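Local coordinates for yersinopine synthase (Yersinia pestis, PDB 6C4M), which catalyses the NADPH-dependent reductive condensation of pyruvate with a histidine-derived intermediate, the last step in making the metallophore yersinopine, at residues 304-309 with 422-427; 162-167 with 249-254; 144-149 with 464-469. All blocks are in the same frame, centred on the assembly; numbering follows the deposited sequence.

How the interactions relate
Following the chain from the N terminus, helix 144-154 opens interaction 3 and strand 161-165 opens interaction 2. Interaction 2 closes first, at residues 249-254, after 81 intervening residues. Interaction 1 then starts at 304-309 and closes at 422-427. Helix 459-471 comes last and closes interaction 3 around both others. Interactions 1 and 2 are in series, each nested in the long loop of interaction 3, and none cross. Interactions 2 and 3 touch where E251 reaches the start of helix 144-154; interaction 1 stays apart, its nearest atoms about 7 Å from interaction 2. Interaction 1 joins two helices, interaction 2 strand 161-165 to helix 247-251, and interaction 3 helix 144-154 to C-terminal helix 459-471.

Interaction 1 (304-309 with 422-427); sequences ADDYKR and VVMPTA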
loop_
_atom_site.group_PDB
_atom_site.type_symbol
_atom_site.label_atom_id
_atom_site.label_comp_id
_atom_site.label_asym_id
_atom_site.label_seq_id
_atom_site.Cartn_x
_atom_site.Cartn_y
_atom_site.Cartn_z
ATOM N N ALA A 304 18.261 7.650 -8.047
ATOM C CA ALA A 304 19.158 6.520 -8.278
ATOM C C ALA A 304 19.796 6.593 -9.666
ATOM O O ALA A 304 20.991 6.318 -9.818
ATOM C CB ALA A 304 18.390 5.200 -8.098
ATOM N N ASP A 305 19.008 6.939 -10.699
ATOM C CA ASP A 305 19.592 7.154 -12.026
ATOM C C ASP A 305 20.677 8.226 -11.974
ATOM O O ASP A 305 21.691 8.118 -12.665
ATOM C CB ASP A 305 18.530 7.596 -13.048
ATOM C CG ASP A 305 17.573 6.517 -13.434
ATOM O OD1 ASP A 305 17.969 5.334 -13.475
ATOM O OD2 ASP A 305 16.421 6.888 -13.757
ATOM N N ASP A 306 20.441 9.302 -11.215
ATOM C CA ASP A 306 21.402 10.400 -11.136
ATOM C C ASP A 306 22.719 9.934 -10.496
ATOM O O ASP A 306 23.816 10.266 -10.970
ATOM C CB ASP A 306 20.809 11.559 -10.331
ATOM C CG ASP A 306 19.688 12.313 -11.069
ATOM O OD1 ASP A 306 19.376 11.992 -12.239
ATOM O OD2 ASP A 306 19.132 13.255 -10.462
ATOM N N TYR A 307 22.622 9.187 -9.390
ATOM C CA TYR A 307 23.818 8.705 -8.716
ATOM C C TYR A 307 24.590 7.740 -9.607
ATOM O O TYR A 307 25.818 7.741 -9.607
ATOM C CB TYR A 307 23.454 8.033 -7.397
ATOM C CG TYR A 307 22.970 8.946 -6.271
ATOM C CD1 TYR A 307 23.426 10.247 -6.127
ATOM C CD2 TYR A 307 22.073 8.473 -5.327
ATOM C CE1 TYR A 307 22.991 11.058 -5.068
ATOM C CE2 TYR A 307 21.633 9.269 -4.270
ATOM C CZ TYR A 307 22.079 10.556 -4.143
ATOM O OH TYR A 307 21.596 11.338 -3.084
ATOM N N LYS A 308 23.894 6.937 -10.402
ATOM C CA LYS A 308 24.593 6.094 -11.365
ATOM C C LYS A 308 25.414 6.939 -12.330
ATOM O O LYS A 308 26.570 6.599 -12.640
ATOM C CB LYS A 308 23.606 5.226 -12.128
ATOM C CG LYS A 308 24.145 4.576 -13.388
ATOM C CD LYS A 308 22.999 3.738 -13.986
ATOM C CE LYS A 308 23.412 2.994 -15.222
ATOM N NZ LYS A 308 23.942 3.917 -16.241
ATOM N N ARG A 309 24.831 8.037 -12.821
ATOM C CA ARG A 309 25.563 8.949 -13.697
ATOM C C ARG A 309 26.802 9.493 -13.010
ATOM O O ARG A 309 27.878 9.556 -13.613
ATOM C CB ARG A 309 24.677 10.119 -14.129
ATOM C CG ARG A 309 24.502 10.242 -15.637
ATOM C CD ARG A 309 23.575 11.430 -16.065
ATOM N NE ARG A 309 22.271 11.436 -15.385
ATOM C CZ ARG A 309 21.273 10.600 -15.656
ATOM N NH1 ARG A 309 21.419 9.678 -16.598
ATOM N NH2 ARG A 309 20.125 10.679 -14.980
ATOM N N VAL A 422 28.211 16.625 -15.073
ATOM C CA VAL A 422 27.224 15.564 -14.903
ATOM C C VAL A 422 25.920 16.217 -14.463
ATOM O O VAL A 422 25.905 16.955 -13.473
ATOM C CB VAL A 422 27.682 14.537 -13.853
ATOM C CG1 VAL A 422 26.571 13.566 -13.549
ATOM C CG2 VAL A 422 28.931 13.767 -14.320
ATOM N N VAL A 423 24.826 15.922 -15.160
ATOM C CA VAL A 423 23.523 16.476 -14.801
ATOM C C VAL A 423 22.784 15.467 -13.940
ATOM O O VAL A 423 22.805 14.260 -14.221
ATOM C CB VAL A 423 22.707 16.856 -16.055
ATOM C CG1 VAL A 423 23.558 17.743 -16.966
ATOM C CG2 VAL A 423 22.221 15.633 -16.783
ATOM N N MET A 424 22.180 15.956 -12.857
ATOM C CA MET A 424 21.359 15.146 -11.950
ATOM C C MET A 424 19.995 15.828 -11.797
ATOM O O MET A 424 19.730 16.515 -10.797
ATOM C CB MET A 424 22.066 14.964 -10.603
ATOM C CG MET A 424 23.482 14.310 -10.684
ATOM S SD MET A 424 24.280 14.376 -9.074
ATOM C CE MET A 424 23.503 12.934 -8.397
ATOM N N PRO A 425 19.102 15.668 -12.780
ATOM C CA PRO A 425 17.854 16.456 -12.765
ATOM C C PRO A 425 16.967 16.161 -11.582
ATOM O O PRO A 425 16.261 17.058 -11.117
ATOM C CB PRO A 425 17.168 16.069 -14.083
ATOM C CG PRO A 425 18.222 15.522 -14.929
ATOM C CD PRO A 425 19.242 14.897 -14.022
ATOM N N THR A 426 16.920 14.926 -11.092
ATOM C CA THR A 426 16.065 14.672 -9.938
ATOM C C THR A 426 16.657 15.308 -8.692
ATOM O O THR A 426 15.944 15.973 -7.928
ATOM C CB THR A 426 15.842 13.173 -9.759
ATOM O OG1 THR A 426 15.274 12.670 -10.965
ATOM C CG2 THR A 426 14.894 12.897 -8.639
ATOM N N ALA A 427 17.971 15.141 -8.482
ATOM C CA ALA A 427 18.637 15.837 -7.382
ATOM C C ALA A 427 18.421 17.349 -7.457
ATOM O O ALA A 427 18.179 18.005 -6.440
ATOM C CB ALA A 427 20.134 15.535 -7.392
HETATM O O HOH W 1 16.735 12.052 -13.164
#
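D306 of helix 294-313 presents its carboxylate to the N-terminal end of helix 425-445, where M424 holds the N-cap position, so amides of a helix's first turn meet an acid from a different helix.

The polar grip centres on D306 OD2. A427 N donates to it at 3.0 Å, nearly straight at 167° and close to the C-O axis. T426 N lies only 2.8 Å from D306 OD2, yet its N-H points off line (122°), making this bond weak. Partial positive charge at the helix end would be expected to favour the anion. On the other oxygen, D306 OD1 forms a salt bridge with R309 NH2 (3.1 Å) through its anti lone pair, near the guanidinium plane. A water donating to the same OD1 also bonds T426 OG1. With both oxygens engaged, rotation of the carboxylate is restricted.

A third bond across the contact runs from R309 NE to V423 O, 3.1 Å.

Most of the apolar packing involves M424, with R309 CB against V422 CG1 (4.0 Å) beside it. The bend of M424 at chi3 (83°) places CE 3.6 Å from D306 CB, and M424 and Y307 cross at about a right angle. The hydroxyl of Y307 bonds N257 O, and its side chain is about 8 Å from that of H260, the inferred proton donor/acceptor. The tightest apolar approach is M424 CE to Y307 CD1, 3.5 Å.

Interaction 2 (162-167 with 249-254); sequences VISLSS and AAERFS
S164 and E251 head a buried, largely polar contact between the C-terminal end of strand 161-165 and the turn leaving helix 247-251. S164 OG donates to E251 OE2 at 2.6 Å, meeting the anti lone pair of that oxygen. Chi1 of E251 (-69°) puts CG beside the backbone N, and the extended chain carries the carboxylate on to S164. G145 N also bonds OE2, and G143 N bonds OE1. The acid is thus gripped at the start of helix 144-154 as well as by the strand, an environment that would be expected to favour its charged form.

Further along, S166 CB packs against A250 O (3.5 Å) of the helix and F253 CB (3.8 Å) of the type I turn E251-S254. S254 OG sits 3.2 Å from S166 O and 2.8 Å from E251 O, with S140 O a further partner. A water donates to F253 O and bonds the hydroxyls of S166 and S167, while Y214 N also bonds S166 OG.

Strand 161-165 runs parallel to 134-137 and antiparallel to 203-217, and the S254 side chain is about 9 Å from the bound NADP: these are the C-terminal ends of the parallel strands in the Rossmann-type part of the mixed sheet, the side where such folds bind the dinucleotide.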
loop_
_atom_site.group_PDB
_atom_site.type_symbol
_atom_site.label_atom_id
_atom_site.label_comp_id
_atom_site.label_asym_id
_atom_site.label_seq_id
_atom_site.Cartn_x
_atom_site.Cartn_y
_atom_site.Cartn_z
ATOM N N VAL A 162 42.420 5.402 5.862
ATOM C CA VAL A 162 41.067 5.972 5.874
ATOM C C VAL A 162 40.097 4.861 5.518
ATOM O O VAL A 162 40.221 4.248 4.455
ATOM C CB VAL A 162 40.926 7.150 4.899
ATOM C CG1 VAL A 162 39.512 7.661 4.895
ATOM C CG2 VAL A 162 41.889 8.266 5.292
ATOM N N ILE A 163 39.148 4.588 6.411
ATOM C CA ILE A 163 38.171 3.530 6.215
ATOM C C ILE A 163 36.768 4.126 6.282
ATOM O O ILE A 163 36.373 4.709 7.299
ATOM C CB ILE A 163 38.347 2.401 7.244
ATOM C CG1 ILE A 163 39.674 1.655 7.002
ATOM C CG2 ILE A 163 37.211 1.414 7.134
ATOM C CD1 ILE A 163 39.996 0.655 8.061
ATOM N N SER A 164 36.024 3.978 5.192
ATOM C CA SER A 164 34.593 4.269 5.125
ATOM C C SER A 164 33.756 3.009 5.333
ATOM O O SER A 164 33.933 2.019 4.621
ATOM C CB SER A 164 34.222 4.864 3.771
ATOM O OG SER A 164 34.483 6.245 3.696
ATOM N N LEU A 165 32.838 3.067 6.296
ATOM C CA LEU A 165 31.777 2.085 6.455
ATOM C C LEU A 165 30.512 2.614 5.796
ATOM O O LEU A 165 30.173 3.786 5.961
ATOM C CB LEU A 165 31.512 1.801 7.933
ATOM C CG LEU A 165 32.721 1.232 8.701
ATOM C CD1 LEU A 165 32.594 1.541 10.162
ATOM C CD2 LEU A 165 32.813 -0.249 8.476
ATOM N N SER A 166 29.811 1.722 5.081
ATOM C CA SER A 166 28.630 2.119 4.319
ATOM C C SER A 166 27.540 2.688 5.213
ATOM O O SER A 166 26.806 3.588 4.795
ATOM C CB SER A 166 28.092 0.931 3.526
ATOM O OG SER A 166 27.894 -0.220 4.343
ATOM N N SER A 167 27.424 2.196 6.440
ATOM C CA SER A 167 26.467 2.753 7.378
ATOM C C SER A 167 26.847 2.303 8.773
ATOM O O SER A 167 27.657 1.391 8.951
ATOM C CB SER A 167 25.037 2.326 7.052
ATOM O OG SER A 167 24.811 0.961 7.362
ATOM N N ALA A 249 33.370 2.959 -3.656
ATOM C CA ALA A 249 32.736 1.687 -3.944
ATOM C C ALA A 249 32.118 1.054 -2.708
ATOM O O ALA A 249 31.327 0.119 -2.848
ATOM C CB ALA A 249 33.728 0.718 -4.569
ATOM N N ALA A 250 32.470 1.519 -1.510
ATOM C CA ALA A 250 31.721 1.155 -0.308
ATOM C C ALA A 250 30.623 2.176 0.002
ATOM O O ALA A 250 29.518 1.789 0.408
ATOM C CB ALA A 250 32.647 1.047 0.903
ATOM N N GLU A 251 30.920 3.474 -0.195
ATOM C CA GLU A 251 30.011 4.540 0.212
ATOM C C GLU A 251 28.734 4.519 -0.624
ATOM O O GLU A 251 27.689 5.012 -0.191
ATOM C CB GLU A 251 30.721 5.901 0.080
ATOM C CG GLU A 251 31.858 6.124 1.087
ATOM C CD GLU A 251 32.883 7.197 0.682
ATOM O OE1 GLU A 251 32.860 7.713 -0.458
ATOM O OE2 GLU A 251 33.771 7.518 1.526
ATOM N N ARG A 252 28.831 4.016 -1.844
ATOM C CA ARG A 252 27.679 3.882 -2.706
ATOM C C ARG A 252 26.580 3.042 -2.068
ATOM O O ARG A 252 25.438 3.135 -2.502
ATOM C CB ARG A 252 28.106 3.285 -4.043
ATOM C CG ARG A 252 28.593 1.846 -3.950
ATOM C CD ARG A 252 29.004 1.319 -5.320
ATOM N NE ARG A 252 29.640 0.003 -5.182
ATOM C CZ ARG A 252 29.455 -1.034 -6.001
ATOM N NH1 ARG A 252 28.668 -0.933 -7.063
ATOM N NH2 ARG A 252 30.076 -2.182 -5.751
ATOM N N PHE A 253 26.889 2.257 -1.036
ATOM C CA PHE A 253 25.903 1.489 -0.291
ATOM C C PHE A 253 25.353 2.223 0.938
ATOM O O PHE A 253 24.982 1.571 1.931
ATOM C CB PHE A 253 26.515 0.140 0.111
ATOM C CG PHE A 253 26.784 -0.756 -1.054
ATOM C CD1 PHE A 253 25.741 -1.397 -1.679
ATOM C CD2 PHE A 253 28.062 -0.949 -1.530
ATOM C CE1 PHE A 253 25.964 -2.234 -2.761
ATOM C CE2 PHE A 253 28.300 -1.773 -2.620
ATOM C CZ PHE A 253 27.249 -2.420 -3.234
ATOM N N SER A 254 25.258 3.560 0.903
ATOM C CA SER A 254 24.612 4.329 1.977
ATOM C C SER A 254 23.114 4.486 1.657
ATOM O O SER A 254 22.726 5.347 0.865
ATOM C CB SER A 254 25.264 5.701 2.142
ATOM O OG SER A 254 26.671 5.566 2.334
HETATM O O HOH W 2 25.169 -0.234 4.537
#

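Interaction 3 (144-149 with 464-469); sequences SGLMVQ and AIIEQQ
L146 and M147 meet I465, I466 and Q469 where two helices, 144-154 and 459-471, pack nearly perpendicular: the axes of the short segments approach to 8.0 Å with an 83° crossing angle. The backbones come close at the crossing point, where M147 CA and I466 CA are 4.8 Å apart.

Three apolar pairs define the packing. M147 CB lies 3.6 Å from I466 CG1, and its next atom, CG, lies 3.9 Å from I465 CG2; the methionine chain then bends at chi2 and chi3 and its end turns away from the partner helix. L146 uses its two methyls separately: CD1 touches I466 CG2 at 4.0 Å, the side chains crossing at about a right angle, while CD2 touches Q469 CG at 3.7 Å.

Q469 supplies the largest buried share on its helix. Its CG, anti to the backbone N (chi1 -176°), comes within 3.3 Å of L146 O, an aliphatic carbon set against a backbone carbonyl. Its amide then comes beside that of Q149 without bonding, these side chains also crossing at about a right angle: NE2 of Q149 and NE2 of Q469 are 3.5 Å apart, both are donors, and the amide planes differ by 52°. No hydrogen bond spans the two segments, although Q469 OE1 accepts a weak one from N150 ND2, just beyond 144-149.

Neighbouring helices extend the packing. Y118 of helix 117-121 touches both M147 and I465, I466 rests on T412 and L416 of helix 401-419, and V148 turns from the crossing to L121 of helix 117-121 and V162 of strand 161-165.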
loop_
_atom_site.group_PDB
_atom_site.type_symbol
_atom_site.label_atom_id
_atom_site.label_comp_id
_atom_site.label_asym_id
_atom_site.label_seq_id
_atom_site.Cartn_x
_atom_site.Cartn_y
_atom_site.Cartn_z
ATOM N N SER A 144 32.900 11.036 1.094
ATOM C CA SER A 144 33.478 11.286 2.404
ATOM C C SER A 144 34.954 10.902 2.429
ATOM O O SER A 144 35.793 11.659 2.925
ATOM C CB SER A 144 32.704 10.514 3.465
ATOM O OG SER A 144 31.399 11.030 3.579
ATOM N N GLY A 145 35.283 9.729 1.892
ATOM C CA GLY A 145 36.636 9.228 2.010
ATOM C C GLY A 145 37.621 10.061 1.210
ATOM O O GLY A 145 38.702 10.364 1.685
ATOM N N LEU A 146 37.264 10.407 -0.025
ATOM C CA LEU A 146 38.108 11.281 -0.817
ATOM C C LEU A 146 38.353 12.599 -0.091
ATOM O O LEU A 146 39.468 13.121 -0.102
ATOM C CB LEU A 146 37.450 11.552 -2.166
ATOM C CG LEU A 146 37.510 10.446 -3.186
ATOM C CD1 LEU A 146 36.503 10.685 -4.320
ATOM C CD2 LEU A 146 38.915 10.309 -3.736
ATOM N N MET A 147 37.305 13.167 0.514
ATOM C CA MET A 147 37.440 14.428 1.229
ATOM C C MET A 147 38.412 14.289 2.395
ATOM O O MET A 147 39.325 15.106 2.569
ATOM C CB MET A 147 36.072 14.871 1.731
ATOM C CG MET A 147 35.928 16.366 1.973
ATOM S SD MET A 147 34.798 16.672 3.355
ATOM C CE MET A 147 36.097 16.217 4.576
ATOM N N VAL A 148 38.208 13.268 3.222
ATOM C CA VAL A 148 39.099 13.036 4.358
ATOM C C VAL A 148 40.532 12.786 3.897
ATOM O O VAL A 148 41.486 13.268 4.527
ATOM C CB VAL A 148 38.556 11.879 5.207
ATOM C CG1 VAL A 148 39.547 11.444 6.285
ATOM C CG2 VAL A 148 37.234 12.328 5.786
ATOM N N GLN A 149 40.725 12.013 2.822
ATOM C CA GLN A 149 42.083 11.807 2.313
ATOM C C GLN A 149 42.757 13.134 2.033
ATOM O O GLN A 149 43.946 13.343 2.337
ATOM C CB GLN A 149 42.083 11.013 1.012
ATOM C CG GLN A 149 41.906 9.537 1.103
ATOM C CD GLN A 149 42.032 8.937 -0.277
ATOM O OE1 GLN A 149 41.046 8.525 -0.852
ATOM N NE2 GLN A 149 43.236 8.961 -0.842
ATOM N N ALA A 464 34.598 20.938 -3.767
ATOM C CA ALA A 464 35.891 21.290 -4.348
ATOM C C ALA A 464 36.990 20.362 -3.845
ATOM O O ALA A 464 37.833 19.892 -4.622
ATOM C CB ALA A 464 36.222 22.749 -4.031
ATOM N N ILE A 465 37.007 20.086 -2.546
ATOM C CA ILE A 465 38.044 19.219 -2.000
ATOM C C ILE A 465 37.919 17.825 -2.598
ATOM O O ILE A 465 38.901 17.231 -3.052
ATOM C CB ILE A 465 37.962 19.203 -0.463
ATOM C CG1 ILE A 465 38.382 20.562 0.091
ATOM C CG2 ILE A 465 38.815 18.117 0.111
ATOM C CD1 ILE A 465 37.957 20.758 1.532
ATOM N N ILE A 466 36.705 17.291 -2.629
ATOM C CA ILE A 466 36.501 15.954 -3.180
ATOM C C ILE A 466 36.954 15.914 -4.641
ATOM O O ILE A 466 37.643 14.981 -5.071
ATOM C CB ILE A 466 35.026 15.535 -3.007
ATOM C CG1 ILE A 466 34.707 15.325 -1.534
ATOM C CG2 ILE A 466 34.700 14.259 -3.719
ATOM C CD1 ILE A 466 33.186 15.385 -1.225
ATOM N N GLU A 467 36.580 16.936 -5.422
ATOM C CA GLU A 467 36.975 16.974 -6.830
ATOM C C GLU A 467 38.496 16.987 -6.966
ATOM O O GLU A 467 39.054 16.297 -7.828
ATOM C CB GLU A 467 36.395 18.213 -7.527
ATOM C CG GLU A 467 36.885 18.332 -8.985
ATOM C CD GLU A 467 36.474 19.624 -9.658
ATOM O OE1 GLU A 467 35.912 20.506 -8.974
ATOM O OE2 GLU A 467 36.733 19.758 -10.876
ATOM N N GLN A 468 39.168 17.796 -6.140
ATOM C CA GLN A 468 40.628 17.896 -6.177
ATOM C C GLN A 468 41.259 16.545 -5.881
ATOM O O GLN A 468 42.154 16.093 -6.601
ATOM C CB GLN A 468 41.107 18.961 -5.176
ATOM C CG GLN A 468 42.591 19.312 -5.270
ATOM C CD GLN A 468 43.152 19.954 -3.977
ATOM O OE1 GLN A 468 42.400 20.419 -3.116
ATOM N NE2 GLN A 468 44.469 19.959 -3.845
ATOM N N GLN A 469 40.786 15.872 -4.835
ATOM C CA GLN A 469 41.371 14.581 -4.489
ATOM C C GLN A 469 41.167 13.565 -5.604
ATOM O O GLN A 469 42.096 12.836 -5.960
ATOM C CB GLN A 469 40.782 14.071 -3.182
ATOM C CG GLN A 469 41.425 12.777 -2.704
ATOM C CD GLN A 469 42.896 12.960 -2.403
ATOM O OE1 GLN A 469 43.327 14.051 -1.984
ATOM N NE2 GLN A 469 43.683 11.908 -2.636
#